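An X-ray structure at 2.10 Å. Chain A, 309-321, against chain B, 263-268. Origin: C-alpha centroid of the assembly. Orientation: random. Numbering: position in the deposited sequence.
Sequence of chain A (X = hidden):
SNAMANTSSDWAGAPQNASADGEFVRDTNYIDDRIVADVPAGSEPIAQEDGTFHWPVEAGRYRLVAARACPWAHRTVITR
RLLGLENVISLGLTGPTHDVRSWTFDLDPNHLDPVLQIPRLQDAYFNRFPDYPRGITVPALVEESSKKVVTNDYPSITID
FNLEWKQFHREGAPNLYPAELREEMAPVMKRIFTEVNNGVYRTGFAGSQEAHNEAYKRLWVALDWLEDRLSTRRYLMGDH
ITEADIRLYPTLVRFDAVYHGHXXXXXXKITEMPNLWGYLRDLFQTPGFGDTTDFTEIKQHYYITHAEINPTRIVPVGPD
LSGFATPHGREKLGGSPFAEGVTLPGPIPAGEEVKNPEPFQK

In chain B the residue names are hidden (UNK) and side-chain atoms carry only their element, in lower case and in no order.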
ATOM      1  N   ILE A 309       1.302   4.006 -16.439  1.00 27.83           N
ATOM      2  CA  ILE A 309       0.709   3.441 -15.220  1.00 27.45           C
ATOM      3  C   ILE A 309       0.101   4.511 -14.290  1.00 26.38           C
ATOM      4  O   ILE A 309      -0.979   4.300 -13.701  1.00 25.68           O
ATOM      5  CB  ILE A 309       1.772   2.690 -14.411  1.00 28.41           C
ATOM      6  CG1 ILE A 309       2.347   1.533 -15.212  1.00 30.16           C
ATOM      7  CG2 ILE A 309       1.197   2.162 -13.083  1.00 29.68           C
ATOM      8  CD1 ILE A 309       3.430   0.786 -14.373  1.00 33.38           C
ATOM      9  N   ASN A 310       0.798   5.650 -14.179  1.00 25.10           N
ATOM     10  CA  ASN A 310       0.469   6.771 -13.283  1.00 23.69           C
ATOM     11  C   ASN A 310       0.423   8.108 -14.036  1.00 23.15           C
ATOM     12  O   ASN A 310       1.310   8.936 -13.874  1.00 22.41           O
ATOM     13  CB  ASN A 310       1.531   6.844 -12.168  1.00 22.89           C
ATOM     14  CG  ASN A 310       1.180   7.851 -11.051  1.00 23.13           C
ATOM     15  OD1 ASN A 310       0.013   7.959 -10.631  1.00 19.90           O
ATOM     16  ND2 ASN A 310       2.198   8.576 -10.552  1.00 16.75           N
ATOM     17  N   PRO A 311      -0.642   8.350 -14.827  1.00 23.51           N
ATOM     18  CA  PRO A 311      -0.662   9.533 -15.679  1.00 23.62           C
ATOM     19  C   PRO A 311      -0.626  10.858 -14.942  1.00 24.16           C
ATOM     20  O   PRO A 311      -0.218  11.854 -15.526  1.00 24.35           O
ATOM     21  CB  PRO A 311      -1.988   9.401 -16.456  1.00 24.24           C
ATOM     22  CG  PRO A 311      -2.772   8.375 -15.733  1.00 23.63           C
ATOM     23  CD  PRO A 311      -1.749   7.446 -15.157  1.00 23.20           C
ATOM     24  N   THR A 312      -1.081  10.907 -13.689  1.00 23.95           N
ATOM     25  CA  THR A 312      -1.060  12.184 -12.967  1.00 23.39           C
ATOM     26  C   THR A 312       0.380  12.554 -12.647  1.00 22.11           C
ATOM     27  O   THR A 312       0.680  13.698 -12.388  1.00 20.25           O
ATOM     28  CB  THR A 312      -1.841  12.129 -11.643  1.00 23.54           C
ATOM     29  OG1 THR A 312      -1.241  11.147 -10.792  1.00 24.28           O
ATOM     30  CG2 THR A 312      -3.365  11.844 -11.900  1.00 24.91           C
ATOM     31  N   ARG A 313       1.272  11.566 -12.656  1.00 22.25           N
ATOM     32  CA  ARG A 313       2.664  11.777 -12.255  1.00 22.47           C
ATOM     33  C   ARG A 313       2.885  12.305 -10.826  1.00 21.90           C
ATOM     34  O   ARG A 313       3.951  12.848 -10.510  1.00 22.02           O
ATOM     35  CB  ARG A 313       3.393  12.683 -13.266  1.00 23.04           C
ATOM     36  CG  ARG A 313       3.379  12.140 -14.670  1.00 26.45           C
ATOM     37  CD  ARG A 313       4.420  12.856 -15.555  1.00 31.63           C
ATOM     38  NE  ARG A 313       3.741  13.391 -16.689  1.00 35.84           N
ATOM     39  CZ  ARG A 313       3.912  13.059 -17.968  1.00 41.64           C
ATOM     40  NH1 ARG A 313       4.818  12.169 -18.357  1.00 43.27           N
ATOM     41  NH2 ARG A 313       3.146  13.675 -18.879  1.00 43.94           N
ATOM     42  N   ILE A 314       1.925  12.066  -9.939  1.00 21.42           N
ATOM     43  CA  ILE A 314       2.044  12.483  -8.555  1.00 20.96           C
ATOM     44  C   ILE A 314       2.829  11.425  -7.805  1.00 20.48           C
ATOM     45  O   ILE A 314       2.678  10.227  -8.068  1.00 20.29           O
ATOM     46  CB  ILE A 314       0.660  12.740  -7.989  1.00 21.79           C
ATOM     47  CG1 ILE A 314       0.136  14.026  -8.630  1.00 23.89           C
ATOM     48  CG2 ILE A 314       0.655  12.861  -6.441  1.00 21.14           C
ATOM     49  CD1 ILE A 314      -1.258  14.271  -8.351  1.00 24.31           C
ATOM     50  N   VAL A 315       3.710  11.875  -6.918  1.00 19.41           N
ATOM     51  CA  VAL A 315       4.481  10.995  -6.054  1.00 19.25           C
ATOM     52  C   VAL A 315       3.845  10.986  -4.658  1.00 19.77           C
ATOM     53  O   VAL A 315       3.724  12.034  -4.037  1.00 19.72           O
ATOM     54  CB  VAL A 315       5.956  11.475  -5.937  1.00 20.03           C
ATOM     55  CG1 VAL A 315       6.825  10.453  -5.141  1.00 16.63           C
ATOM     56  CG2 VAL A 315       6.584  11.717  -7.340  1.00 18.47           C
ATOM     57  N   PRO A 316       3.407   9.816  -4.168  1.00 20.08           N
ATOM     58  CA  PRO A 316       2.820   9.798  -2.832  1.00 20.48           C
ATOM     59  C   PRO A 316       3.798  10.297  -1.773  1.00 20.38           C
ATOM     60  O   PRO A 316       5.002  10.037  -1.873  1.00 20.29           O
ATOM     61  CB  PRO A 316       2.517   8.299  -2.586  1.00 21.66           C
ATOM     62  CG  PRO A 316       2.575   7.639  -3.919  1.00 22.15           C
ATOM     63  CD  PRO A 316       3.519   8.470  -4.747  1.00 20.82           C
ATOM     64  N   VAL A 317       3.289  10.966  -0.753  1.00 20.19           N
ATOM     65  CA  VAL A 317       4.134  11.395   0.367  1.00 20.83           C
ATOM     66  C   VAL A 317       4.626  10.165   1.137  1.00 21.50           C
ATOM     67  O   VAL A 317       5.770  10.121   1.546  1.00 21.20           O
ATOM     68  CB  VAL A 317       3.416  12.381   1.317  1.00 20.92           C
ATOM     69  CG1 VAL A 317       4.384  12.831   2.473  1.00 21.18           C
ATOM     70  CG2 VAL A 317       2.961  13.592   0.512  1.00 22.09           C
ATOM     71  N   GLY A 318       3.770   9.150   1.266  1.00 20.63           N
ATOM     72  CA  GLY A 318       4.135   7.955   1.985  1.00 20.88           C
ATOM     73  C   GLY A 318       4.905   6.943   1.172  1.00 20.77           C
ATOM     74  O   GLY A 318       5.169   7.145  -0.014  1.00 20.30           O
ATOM     75  N   PRO A 319       5.249   5.815   1.797  1.00 21.02           N
ATOM     76  CA  PRO A 319       5.010   5.458   3.170  1.00 21.71           C
ATOM     77  C   PRO A 319       5.951   6.165   4.148  1.00 22.00           C
ATOM     78  O   PRO A 319       6.991   6.706   3.756  1.00 22.94           O
ATOM     79  CB  PRO A 319       5.304   3.953   3.200  1.00 21.05           C
ATOM     80  CG  PRO A 319       6.388   3.810   2.173  1.00 22.28           C
ATOM     81  CD  PRO A 319       5.982   4.757   1.072  1.00 21.86           C
ATOM     82  N   ASP A 320       5.601   6.107   5.419  1.00 22.07           N
ATOM     83  CA  ASP A 320       6.537   6.495   6.460  1.00 24.18           C
ATOM     84  C   ASP A 320       7.723   5.513   6.462  1.00 23.71           C
ATOM     85  O   ASP A 320       7.548   4.302   6.612  1.00 23.89           O
ATOM     86  CB  ASP A 320       5.845   6.503   7.801  1.00 25.23           C
ATOM     87  CG  ASP A 320       6.819   6.660   8.980  1.00 29.40           C
ATOM     88  OD1 ASP A 320       7.863   7.284   8.836  1.00 28.19           O
ATOM     89  OD2 ASP A 320       6.501   6.122  10.062  1.00 35.58           O
ATOM     90  N   LEU A 321       8.920   6.038   6.292  1.00 23.67           N
ATOM     91  CA  LEU A 321      10.128   5.191   6.169  1.00 23.72           C
ATOM     92  C   LEU A 321      10.938   5.088   7.463  1.00 23.72           C
ATOM     93  O   LEU A 321      12.012   4.421   7.503  1.00 23.46           O
ATOM     94  CB  LEU A 321      11.016   5.777   5.059  1.00 24.06           C
ATOM     95  CG  LEU A 321      10.459   5.819   3.638  1.00 23.82           C
ATOM     96  CD1 LEU A 321      11.336   6.722   2.726  1.00 25.53           C
ATOM     97  CD2 LEU A 321      10.277   4.411   3.077  1.00 23.44           C
TER
ATOM     98  N   UNK B 263      -5.618   5.949  -4.182  1.00 19.94           N
ATOM     99  CA  UNK B 263      -5.640   7.384  -3.818  1.00 20.34           C
ATOM    100  C   UNK B 263      -4.347   7.880  -3.152  1.00 20.84           C
ATOM    101  O   UNK B 263      -4.294   9.024  -2.654  1.00 21.65           O
ATOM    102  c   UNK B 263     -10.598   8.080  -3.499  1.00 22.39           C
ATOM    103  c   UNK B 263      -9.562   7.725  -5.587  1.00 24.00           C
ATOM    104  c   UNK B 263      -6.837   7.680  -2.889  1.00 20.63           C
ATOM    105  c   UNK B 263      -8.313   7.612  -4.956  1.00 21.32           C
ATOM    106  c   UNK B 263      -9.327   7.972  -2.855  1.00 20.98           C
ATOM    107  c   UNK B 263     -10.693   7.928  -4.857  1.00 20.84           C
ATOM    108  c   UNK B 263      -8.192   7.715  -3.583  1.00 20.52           C
ATOM    109  N   UNK B 264      -3.314   7.031  -3.132  1.00 21.43           N
ATOM    110  CA  UNK B 264      -1.981   7.404  -2.626  1.00 21.26           C
ATOM    111  C   UNK B 264      -2.014   7.907  -1.189  1.00 21.13           C
ATOM    112  O   UNK B 264      -1.185   8.713  -0.800  1.00 20.44           O
ATOM    113  c   UNK B 264      -0.390   8.974  -5.860  1.00 22.22           C
ATOM    114  c   UNK B 264      -1.222   7.994  -5.033  1.00 22.42           C
ATOM    115  n   UNK B 264      -1.291   8.378  -8.167  1.00 23.45           N
ATOM    116  c   UNK B 264      -1.343   8.447  -3.548  1.00 22.17           C
ATOM    117  c   UNK B 264      -0.093   8.449  -7.273  1.00 23.87           C
ATOM    118  N   UNK B 265      -2.941   7.387  -0.377  1.00 20.54           N
ATOM    119  CA  UNK B 265      -3.095   7.855   1.002  1.00 20.59           C
ATOM    120  C   UNK B 265      -2.166   7.111   1.993  1.00 21.00           C
ATOM    121  O   UNK B 265      -2.111   7.451   3.171  1.00 19.90           O
ATOM    122  s   UNK B 265      -5.723   8.658   0.661  1.00 19.80           S
ATOM    123  c   UNK B 265      -4.525   7.636   1.474  1.00 21.45           C
ATOM    124  N   UNK B 266      -1.463   6.098   1.504  1.00 21.52           N
ATOM    125  CA  UNK B 266      -0.684   5.188   2.357  1.00 21.56           C
ATOM    126  C   UNK B 266       0.562   5.631   3.093  1.00 21.39           C
ATOM    127  O   UNK B 266       1.649   5.134   2.794  1.00 22.94           O
ATOM    128  N   UNK B 267       0.423   6.459   4.146  1.00 21.90           N
ATOM    129  CA  UNK B 267       1.529   6.624   5.098  1.00 21.38           C
ATOM    130  C   UNK B 267       1.790   5.286   5.778  1.00 21.31           C
ATOM    131  O   UNK B 267       2.927   4.921   6.017  1.00 20.48           O
ATOM    132  c   UNK B 267       1.250   7.630   6.206  1.00 21.54           C
ATOM    133  n   UNK B 267       0.993   9.840  10.612  1.00 21.55           N
ATOM    134  c   UNK B 267       2.501   7.901   7.065  1.00 21.12           C
ATOM    135  n   UNK B 267       1.468   8.016   9.279  1.00 23.77           N
ATOM    136  n   UNK B 267       0.297   7.751  11.247  1.00 22.50           N
ATOM    137  c   UNK B 267       2.202   8.785   8.265  1.00 22.81           C
ATOM    138  c   UNK B 267       0.936   8.537  10.384  1.00 23.79           C
ATOM    139  N   UNK B 268       0.700   4.605   6.097  1.00 20.87           N
ATOM    140  CA  UNK B 268       0.672   3.352   6.813  1.00 21.70           C
ATOM    141  C   UNK B 268      -0.591   2.661   6.373  1.00 21.31           C
ATOM    142  O   UNK B 268      -1.513   3.326   5.890  1.00 20.44           O
ATOM    143  n   UNK B 268       2.735   3.197   9.118  1.00 27.19           N
ATOM    144  o   UNK B 268       1.778   5.228   9.441  1.00 30.64           O
ATOM    145  c   UNK B 268       0.501   3.581   8.314  1.00 22.95           C
ATOM    146  c   UNK B 268       1.736   4.080   8.976  1.00 26.41           C
TER
HETATM  147  O   HOH W   1       1.267   7.841   0.486  1.00 19.97           O
HETATM  148  O   HOH W   2      -2.717  10.924  -8.224  1.00 28.30           O
HETATM  149  O   HOH W   3       5.390   3.529  10.299  1.00 40.69           O
HETATM  150  O   HOH W   4       3.702   6.249  11.088  1.00 47.70           O

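Position 263 of chain B carries seven side-chain atoms, all carbon: one links the backbone to a closed ring of six. CB, the side-chain atom nearest chain A, is 9.4 Å from CB of Pro A316, so the side chain touches nothing there. No oxygen caps the ring, so the residue is a phenylalanine, and Phe B263 adds nothing to the contact directly.

Position 264 has four carbons in an unbranched row ending in a nitrogen; the carbons lie against Pro A316 and Ile A314, and the nitrogen is 2.8 Å from OD1 of Asn A310. This is lysine. Lys B264 is the centre of this end of the contact, with 123 Å² of its surface covered by the chain A stretch. Its backbone sits at phi/psi 57/32, and its side chain leaves toward chain A and runs nearly straight (m, t, t) until the last torsion turns to p. Along the way the aliphatic part packs on hydrophobic neighbours: CD lies 3.8 Å from CG of Pro A316 and 4.1 Å from CG2 of Ile A314. The amine then reaches polar ground, where Lys B264 NZ donates its hydrogen bond to OD1 of Asn A310. That acceptor is held in place, since Asn A310 ND2 donates to Ile A314 O at 3.0 Å and the backbone around it folds into a type I turn from Asn A310 to Arg A313. A water accepts from Lys B264 NZ at 2.9 Å and lies 3.0 Å from Thr A312 OG1, extending the amine's reach to that hydroxyl.

Position 265 shows one carbon and one sulfur, and they touch nothing on chain A: a cysteine. The CA-to-CB bond of Cys B265 points away from chain A.

Position 266 has no side-chain atoms, and its backbone O lies 3.4 Å from CA of Pro A319, a CA-H...O contact. It is glycine, and the carbonyl is what Gly B266 contributes. The facing Gly A318 is bare for a visible reason, because an ideal CB there would sit 2.5 Å from Gly B266 O, a clash.

Position 267 carries three carbons, a nitrogen, then a carbon bearing two more nitrogens; the second carbon of the chain packs 3.7 Å from CB of Asp A320. The forked end is the guanidinium of arginine. That packing, by CG, occurs although the CA-to-CB bond of Arg B267 points away. Its backbone O accepts from Asp A320 N at 3.0 Å with an angle of 171°, close to linear.

Position 268 has two carbons, the second carrying one oxygen and one nitrogen, and two waters link this group to OD2 of Asp A320. The hydrogen-bonding pattern fits asparagine: OD1 of Asn B268 accepts from Arg B267 NE at 2.8 Å, while its ND2 donates to one of the waters at 2.9 Å.

The contact joins a long side chain at one end to close backbones at the other. The lysine follows a greasy track to the side-chain oxygen of an asparagine that is itself hydrogen-bonded to its own stretch; glycines on both chains and the cis peptide before Pro A319 accompany a tight backbone approach, secured by one direct backbone hydrogen bond. Between them, a water accepts from Gly A318 N and donates to Lys B264 O, each at 2.9 Å, bridging main chains that do not bond directly there.

Chain B (263-268) FKCGRN
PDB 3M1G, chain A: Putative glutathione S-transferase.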